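Local coordinates for putative lipid-transfer protein DIR1 (Arabidopsis thaliana, PDB 2RKN) that probably transfers lipids, binding lysophospholipids in a hydrophobic cavity, and is required for long-distance signalling in systemic acquired resistance, at residues A[3-8]-A[40-45]; A[17-22]-A[55-60]. All coordinates share one frame; numbering follows the deposited sequence. Where two conformers were deposited one is given.

Overall arrangement
Contact 1 (3-8 with 40-45) and contact 2 (17-22 with 55-60) lie on opposite sides of the centre of this small all-helical, disulfide-bonded lipid-transfer fold. Their centres are about 16 Å apart and their nearest atoms about 8 Å, so they do not touch; along the chain the two contacts interleave. The lysophospholipid of chain E joins them: its acyl tail ends beside Phe40, Leu43 and Cys44 of contact 1, while an earlier part of the same tail, with its ester group, runs past Val19, Val57 and Phe55 of contact 2. The chain F lipid also touches both, at Leu43 and at Phe55, Pro59 and Glu60. Each contact thus contributes one part of the cavity wall.

Contact 1. Residues A[3-8]-A[40-45]; sequences DLCGMS and FACLCG. With LP3 ((7R)-4,7-dihydroxy-N,N,N-trimethyl-10-oxo-3,5,9-trioxa-4-phosphaheptacosan-1-aminium 4-oxide), chain E.
Cys5 and Cys42 are joined by a disulfide, one of the four that define the eight-cysteine scaffold of plant non-specific lipid-transfer proteins; it ties the loop before helix 9-15 to helix 40-44. The SG-SG bond measures 2.0 Å with chi3 at -67°. Cys5 CA and Cys42 CA, 5.4 Å apart, are the nearest CA pair. On Cys42 the sulfur is anti to the backbone N (chi1 175°), which carries it off the helix toward the loop. The tight part lies beside this bond: Leu43 sets CG and CD2 against Cys5 CB, each at 3.7 Å, and Cys5 SG is 3.4 Å from Leu43 N. In the conformer described, Met7 touches Leu43 more lightly, SD 4.1 Å from CD1 with the side chains crossing at about a right angle, and is otherwise buried against Leu12 and Cys15. Toward the solvent side, Asp3 makes no contact with the helix; its carboxylate turns back on its own loop in an Asx motif, where OD1 accepts from Gly6 N at 2.7 Å, the donor standing above the carboxylate plane. A type I' turn from Leu4 to Met7 shapes the same loop. The inner face belongs to the lipid pocket: Leu43 CD1 rests against the acyl chain of the chain E lipid, and the terminal methyl C28 of that chain lies 3.4 Å from Cys44 SG, the sulfur bonded to Cys77.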
loop_
_atom_site.group_PDB
_atom_site.type_symbol
_atom_site.label_atom_id
_atom_site.label_comp_id
_atom_site.label_asym_id
_atom_site.label_seq_id
_atom_site.Cartn_x
_atom_site.Cartn_y
_atom_site.Cartn_z
ATOM N N ASP A 3 4.284 -4.991 -12.634
ATOM C CA ASP A 3 4.755 -5.361 -11.262
ATOM C C ASP A 3 5.320 -4.115 -10.647
ATOM O O ASP A 3 6.360 -3.613 -11.098
ATOM C CB ASP A 3 5.871 -6.414 -11.328
ATOM C CG ASP A 3 6.277 -6.918 -9.916
ATOM O OD1 ASP A 3 6.931 -6.201 -9.152
ATOM O OD2 ASP A 3 5.937 -8.074 -9.579
ATOM N N LEU A 4 4.687 -3.596 -9.605
ATOM C CA LEU A 4 5.277 -2.459 -8.999
ATOM C C LEU A 4 5.585 -2.845 -7.573
ATOM O O LEU A 4 4.726 -3.090 -6.754
ATOM C CB LEU A 4 4.386 -1.257 -9.123
ATOM C CG LEU A 4 4.813 0.123 -8.624
ATOM C CD1 LEU A 4 6.222 0.434 -8.813
ATOM C CD2 LEU A 4 4.095 1.073 -9.406
ATOM N N CYS A 5 6.884 -2.967 -7.375
ATOM C CA CYS A 5 7.433 -3.354 -6.087
ATOM C C CYS A 5 6.789 -4.686 -5.605
ATOM O O CYS A 5 6.512 -4.844 -4.432
ATOM C CB CYS A 5 7.173 -2.238 -5.030
ATOM S SG CYS A 5 7.904 -0.674 -5.572
ATOM N N GLY A 6 6.545 -5.595 -6.531
ATOM C CA GLY A 6 5.994 -6.903 -6.115
ATOM C C GLY A 6 4.506 -6.995 -6.134
ATOM O O GLY A 6 3.958 -8.017 -5.694
ATOM N N MET A 7 3.815 -5.873 -6.476
ATOM C CA MET A 7 2.356 -5.906 -6.455
ATOM C C MET A 7 1.802 -5.704 -7.849
ATOM O O MET A 7 2.316 -4.900 -8.649
ATOM C CB MET A 7 1.807 -4.844 -5.516
ATOM C CG MET A 7 2.383 -4.950 -4.095
ATOM S SD MET A 7 1.657 -3.691 -3.025
ATOM C CE MET A 7 -0.088 -4.171 -3.202
ATOM N N SER A 8 0.788 -6.481 -8.192
ATOM C CA SER A 8 0.148 -6.285 -9.494
ATOM C C SER A 8 -0.823 -5.119 -9.394
ATOM O O SER A 8 -1.130 -4.624 -8.308
ATOM C CB SER A 8 -0.579 -7.540 -9.854
ATOM O OG SER A 8 -1.666 -7.625 -8.929
ATOM N N PHE A 40 8.892 -3.367 0.482
ATOM C CA PHE A 40 8.549 -2.095 1.127
ATOM C C PHE A 40 9.467 -0.975 0.814
ATOM O O PHE A 40 8.975 0.157 0.656
ATOM C CB PHE A 40 8.388 -2.185 2.642
ATOM C CG PHE A 40 7.341 -3.147 3.097
ATOM C CD1 PHE A 40 6.242 -3.429 2.313
ATOM C CD2 PHE A 40 7.413 -3.697 4.349
ATOM C CE1 PHE A 40 5.244 -4.313 2.749
ATOM C CE2 PHE A 40 6.383 -4.573 4.791
ATOM C CZ PHE A 40 5.310 -4.860 3.942
ATOM N N ALA A 41 10.773 -1.237 0.782
ATOM C CA ALA A 41 11.724 -0.179 0.443
ATOM C C ALA A 41 11.437 0.363 -0.968
ATOM O O ALA A 41 11.598 1.569 -1.238
ATOM C CB ALA A 41 13.137 -0.721 0.529
ATOM N N CYS A 42 11.038 -0.513 -1.877
ATOM C CA CYS A 42 10.675 -0.087 -3.240
ATOM C C CYS A 42 9.464 0.832 -3.166
ATOM O O CYS A 42 9.470 1.930 -3.733
ATOM C CB CYS A 42 10.473 -1.374 -4.087
ATOM S SG CYS A 42 9.874 -1.055 -5.803
ATOM N N LEU A 43 8.482 0.397 -2.357
ATOM C CA LEU A 43 7.238 1.185 -2.231
ATOM C C LEU A 43 7.497 2.567 -1.632
ATOM O O LEU A 43 6.919 3.586 -2.107
ATOM C CB LEU A 43 6.140 0.443 -1.440
ATOM C CG LEU A 43 5.478 -0.725 -2.171
ATOM C CD1 LEU A 43 4.723 -1.708 -1.243
ATOM C CD2 LEU A 43 4.518 -0.220 -3.332
ATOM N N CYS A 44 8.356 2.626 -0.623
ATOM C CA CYS A 44 8.788 3.904 -0.051
ATOM C C CYS A 44 9.348 4.889 -1.069
ATOM O O CYS A 44 9.266 6.088 -0.860
ATOM C CB CYS A 44 9.828 3.687 1.060
ATOM S SG CYS A 44 9.017 3.071 2.541
ATOM N N GLY A 45 9.932 4.376 -2.138
ATOM C CA GLY A 45 10.423 5.204 -3.238
ATOM C C GLY A 45 9.365 5.977 -3.941
ATOM O O GLY A 45 9.678 6.937 -4.659
HETATM C C1 LP3 E . -8.611 -0.880 -12.370
HETATM C C2 LP3 E . -7.715 -0.008 -13.166
HETATM C C3 LP3 E . -6.367 0.047 -12.546
HETATM C C4 LP3 E . -13.314 -0.948 -12.356
HETATM C C11 LP3 E . -5.276 1.546 -11.341
HETATM C C12 LP3 E . -4.051 1.154 -10.534
HETATM C C13 LP3 E . -4.296 1.209 -9.027
HETATM C C14 LP3 E . -3.388 2.229 -8.341
HETATM C C15 LP3 E . -3.976 2.394 -6.957
HETATM C C16 LP3 E . -3.045 3.015 -5.946
HETATM C C17 LP3 E . -3.176 2.208 -4.662
HETATM C C18 LP3 E . -1.934 2.330 -3.813
HETATM C C19 LP3 E . -1.879 1.141 -2.865
HETATM C C20 LP3 E . -0.639 1.148 -2.028
HETATM C C21 LP3 E . -0.551 -0.309 -1.660
HETATM C C22 LP3 E . 0.161 -0.537 -0.352
HETATM C C23 LP3 E . 1.230 0.454 0.020
HETATM C C24 LP3 E . 1.973 -0.181 1.169
HETATM C C25 LP3 E . 3.064 0.735 1.614
HETATM C C26 LP3 E . 4.175 -0.154 2.110
HETATM C C27 LP3 E . 5.117 0.607 2.994
HETATM C C28 LP3 E . 6.021 1.511 2.181
HETATM O O2 LP3 E . -7.607 -0.507 -14.395
HETATM O O3 LP3 E . -6.335 0.764 -11.444
HETATM O O11 LP3 E . -5.282 2.627 -11.901
HETATM O O1P LP3 E . -11.146 -1.860 -10.725
HETATM O O2P LP3 E . -10.271 -2.965 -12.781
HETATM O O3P LP3 E . -9.899 -0.498 -12.399
HETATM O O4P LP3 E . -12.136 -1.331 -13.062
HETATM P P LP3 E . -10.879 -1.670 -12.228
#

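Contact 2. Residues A[17-22]-A[55-60]. With LP3 ((7R)-4,7-dihydroxy-N,N,N-trimethyl-10-oxo-3,5,9-trioxa-4-phosphaheptacosan-1-aminium 4-oxide), chain F; LP3 ((7R)-4,7-dihydroxy-N,N,N-trimethyl-10-oxo-3,5,9-trioxa-4-phosphaheptacosan-1-aminium 4-oxide), chain E.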
loop_
_atom_site.group_PDB
_atom_site.type_symbol
_atom_site.label_atom_id
_atom_site.label_comp_id
_atom_site.label_asym_id
_atom_site.label_seq_id
_atom_site.Cartn_x
_atom_site.Cartn_y
_atom_site.Cartn_z
ATOM N N PRO A 17 -8.385 1.062 -1.036
ATOM C CA PRO A 17 -9.350 1.602 -0.041
ATOM C C PRO A 17 -8.790 1.676 1.377
ATOM O O PRO A 17 -9.244 2.523 2.140
ATOM C CB PRO A 17 -10.553 0.673 -0.152
ATOM C CG PRO A 17 -10.160 -0.454 -0.967
ATOM C CD PRO A 17 -8.913 -0.130 -1.744
ATOM N N ALA A 18 -7.767 0.886 1.669
ATOM C CA ALA A 18 -7.148 0.921 3.013
ATOM C C ALA A 18 -6.093 2.017 3.131
ATOM O O ALA A 18 -5.670 2.302 4.292
ATOM C CB ALA A 18 -6.520 -0.468 3.300
ATOM N N VAL A 19 -5.794 2.737 2.040
ATOM C CA VAL A 19 -4.853 3.835 2.141
ATOM C C VAL A 19 -5.439 5.162 1.659
ATOM O O VAL A 19 -4.673 6.118 1.446
ATOM C CB VAL A 19 -3.507 3.485 1.438
ATOM C CG1 VAL A 19 -2.912 2.248 2.113
ATOM C CG2 VAL A 19 -3.695 3.247 -0.099
ATOM N N SER A 20 -6.757 5.191 1.450
ATOM C CA SER A 20 -7.367 6.361 0.850
ATOM C C SER A 20 -7.441 7.467 1.891
ATOM O O SER A 20 -7.755 7.176 3.050
ATOM C CB SER A 20 -8.731 6.051 0.337
ATOM O OG SER A 20 -8.704 5.236 -0.859
ATOM N N LYS A 21 -7.168 8.707 1.463
ATOM C CA LYS A 21 -7.286 9.864 2.317
ATOM C C LYS A 21 -8.709 9.958 2.823
ATOM O O LYS A 21 -8.929 10.173 4.019
ATOM C CB LYS A 21 -6.961 11.121 1.521
ATOM C CG LYS A 21 -5.479 11.303 1.315
ATOM C CD LYS A 21 -5.120 12.774 1.485
ATOM C CE LYS A 21 -3.620 12.948 1.630
ATOM N NZ LYS A 21 -3.006 12.891 0.285
ATOM N N GLU A 22 -9.640 9.788 1.906
ATOM C CA GLU A 22 -11.067 9.999 2.207
ATOM C C GLU A 22 -11.690 8.645 2.495
ATOM O O GLU A 22 -11.605 7.709 1.686
ATOM C CB GLU A 22 -11.815 10.796 1.088
ATOM C CG GLU A 22 -13.327 10.880 1.295
ATOM C CD GLU A 22 -14.074 11.918 0.442
ATOM O OE1 GLU A 22 -13.742 12.054 -0.743
ATOM O OE2 GLU A 22 -15.036 12.566 0.959
ATOM N N PHE A 55 -4.415 9.322 -7.067
ATOM C CA PHE A 55 -5.228 8.195 -6.644
ATOM C C PHE A 55 -5.839 8.397 -5.266
ATOM O O PHE A 55 -6.443 7.456 -4.759
ATOM C CB PHE A 55 -4.451 6.864 -6.769
ATOM C CG PHE A 55 -4.269 6.423 -8.178
ATOM C CD1 PHE A 55 -3.024 6.552 -8.803
ATOM C CD2 PHE A 55 -5.330 5.840 -8.880
ATOM C CE1 PHE A 55 -2.863 6.133 -10.143
ATOM C CE2 PHE A 55 -5.188 5.417 -10.183
ATOM C CZ PHE A 55 -3.959 5.592 -10.839
ATOM N N GLY A 56 -5.581 9.561 -4.673
ATOM C CA GLY A 56 -6.107 9.905 -3.317
ATOM C C GLY A 56 -5.516 9.038 -2.227
ATOM O O GLY A 56 -6.159 8.754 -1.219
ATOM N N VAL A 57 -4.247 8.693 -2.378
ATOM C CA VAL A 57 -3.533 7.911 -1.328
ATOM C C VAL A 57 -2.924 8.729 -0.199
ATOM O O VAL A 57 -2.226 9.722 -0.457
ATOM C CB VAL A 57 -2.381 7.129 -2.009
ATOM C CG1 VAL A 57 -1.683 6.285 -0.931
ATOM C CG2 VAL A 57 -2.986 6.276 -3.044
ATOM N N ASP A 58 -3.141 8.295 1.070
ATOM C CA ASP A 58 -2.586 8.980 2.178
ATOM C C ASP A 58 -1.246 8.396 2.512
ATOM O O ASP A 58 -1.165 7.221 2.783
ATOM C CB ASP A 58 -3.489 8.856 3.399
ATOM C CG ASP A 58 -2.987 9.660 4.501
ATOM O OD1 ASP A 58 -2.955 10.891 4.296
ATOM O OD2 ASP A 58 -2.621 9.126 5.576
ATOM N N PRO A 59 -0.155 9.183 2.407
ATOM C CA PRO A 59 1.134 8.518 2.683
ATOM C C PRO A 59 1.265 7.958 4.131
ATOM O O PRO A 59 1.853 6.879 4.292
ATOM C CB PRO A 59 2.182 9.620 2.387
ATOM C CG PRO A 59 1.478 10.860 2.421
ATOM C CD PRO A 59 0.025 10.597 2.056
ATOM N N GLU A 60 0.633 8.588 5.105
ATOM C CA GLU A 60 0.693 8.104 6.490
ATOM C C GLU A 60 -0.007 6.755 6.644
ATOM O O GLU A 60 0.532 5.822 7.261
ATOM C CB GLU A 60 0.167 9.148 7.446
ATOM C CG GLU A 60 1.227 10.175 7.806
ATOM C CD GLU A 60 0.688 11.230 8.756
ATOM O OE1 GLU A 60 1.337 11.516 9.799
ATOM O OE2 GLU A 60 -0.410 11.762 8.470
HETATM C C1 LP3 F . -2.894 3.007 -16.232
HETATM C C2 LP3 F . -2.753 3.450 -14.820
HETATM C C3 LP3 F . -1.736 2.624 -14.110
HETATM C C4 LP3 F . -2.395 -0.644 -17.482
HETATM C C11 LP3 F . -0.490 2.752 -12.286
HETATM C C12 LP3 F . -0.408 3.580 -11.032
HETATM C C13 LP3 F . 0.322 2.854 -9.906
HETATM C C14 LP3 F . 0.064 3.620 -8.607
HETATM C C15 LP3 F . 1.271 3.487 -7.705
HETATM C C16 LP3 F . 1.073 4.016 -6.302
HETATM C C17 LP3 F . 2.028 3.308 -5.341
HETATM C C18 LP3 F . 2.139 4.065 -4.025
HETATM C C19 LP3 F . 2.611 3.263 -2.815
HETATM C C20 LP3 F . 3.431 4.297 -2.045
HETATM C C21 LP3 F . 3.370 4.230 -0.542
HETATM C C22 LP3 F . 3.996 5.475 0.085
HETATM C C23 LP3 F . 4.356 5.382 1.587
HETATM C C24 LP3 F . 4.765 6.757 2.142
HETATM C C25 LP3 F . 5.028 6.797 3.657
HETATM C C26 LP3 F . 5.057 8.209 4.281
HETATM C C27 LP3 F . 4.728 8.294 5.793
HETATM C C28 LP3 F . 4.321 9.669 6.329
HETATM O O2 LP3 F . -2.543 4.761 -14.744
HETATM O O3 LP3 F . -0.870 3.321 -13.409
HETATM O O11 LP3 F . -0.177 1.580 -12.238
HETATM O O1P LP3 F . -4.906 1.477 -18.611
HETATM O O2P LP3 F . -4.921 0.123 -16.563
HETATM O O3P LP3 F . -4.102 2.447 -16.458
HETATM O O4P LP3 F . -2.672 0.734 -17.655
HETATM P P LP3 F . -4.113 1.177 -17.334
HETATM C C1 LP3 E . -8.611 -0.880 -12.370
HETATM C C2 LP3 E . -7.715 -0.008 -13.166
HETATM C C3 LP3 E . -6.367 0.047 -12.546
HETATM C C4 LP3 E . -13.314 -0.948 -12.356
HETATM C C11 LP3 E . -5.276 1.546 -11.341
HETATM C C12 LP3 E . -4.051 1.154 -10.534
HETATM C C13 LP3 E . -4.296 1.209 -9.027
HETATM C C14 LP3 E . -3.388 2.229 -8.341
HETATM C C15 LP3 E . -3.976 2.394 -6.957
HETATM C C16 LP3 E . -3.045 3.015 -5.946
HETATM C C17 LP3 E . -3.176 2.208 -4.662
HETATM C C18 LP3 E . -1.934 2.330 -3.813
HETATM C C19 LP3 E . -1.879 1.141 -2.865
HETATM C C20 LP3 E . -0.639 1.148 -2.028
HETATM C C21 LP3 E . -0.551 -0.309 -1.660
HETATM C C22 LP3 E . 0.161 -0.537 -0.352
HETATM C C23 LP3 E . 1.230 0.454 0.020
HETATM C C24 LP3 E . 1.973 -0.181 1.169
HETATM C C25 LP3 E . 3.064 0.735 1.614
HETATM C C26 LP3 E . 4.175 -0.154 2.110
HETATM C C27 LP3 E . 5.117 0.607 2.994
HETATM C C28 LP3 E . 6.021 1.511 2.181
HETATM O O2 LP3 E . -7.607 -0.507 -14.395
HETATM O O3 LP3 E . -6.335 0.764 -11.444
HETATM O O11 LP3 E . -5.282 2.627 -11.901
HETATM O O1P LP3 E . -11.146 -1.860 -10.725
HETATM O O2P LP3 E . -10.271 -2.965 -12.781
HETATM O O3P LP3 E . -9.899 -0.498 -12.399
HETATM O O4P LP3 E . -12.136 -1.331 -13.062
HETATM P P LP3 E . -10.879 -1.670 -12.228
HETATM O O HOH W 1 -8.398 6.468 -3.183
HETATM O O HOH W 2 -8.957 9.509 -1.030
#
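Asp58 N donates to Val19 O at 2.7 Å in an almost straight bond (178° at the hydrogen). Lys21 N returns a second bond to Gly56 O at 2.9 Å. The two flank Ser20 and Val57 and form a single beta bridge between loops. Gly56 O is gripped again by a water that also accepts from Glu22 N, while a second water donates to Phe55 O and to Ser20 OG, itself hydrogen-bonded to Lys16 O. In the conformer described, the Lys21 side chain, folded at chi4 (80°), crosses that of Asp58 at about a right angle; NZ makes a weak bond to Val57 O (3.3 Å) and stays 4.5 Å from Asp58 OD1, too far for a salt bridge. Further inward, Val19 and Val57 lie side by side, CG2 to CG1 at 3.7 Å, and Val19 CG2 also meets C19 of the chain E lipid, for Val19 and Phe55 line the lipid pocket. The Phe55 ring touches both ligands: C14 of the chain E lipid sits over the centre of one face, 4.0 Å above the plane, and CE1 meets C12 of the chain F lipid at 3.7 Å. A Schellman motif at Gly56 ends helix 50-55, and Asp58 N-caps helix 59-68 through OD2 to Leu61 N. The bridge fastens the loop after helix 9-15 across the junction of those two helices, with Val19 packed on Ala62 and Leu65.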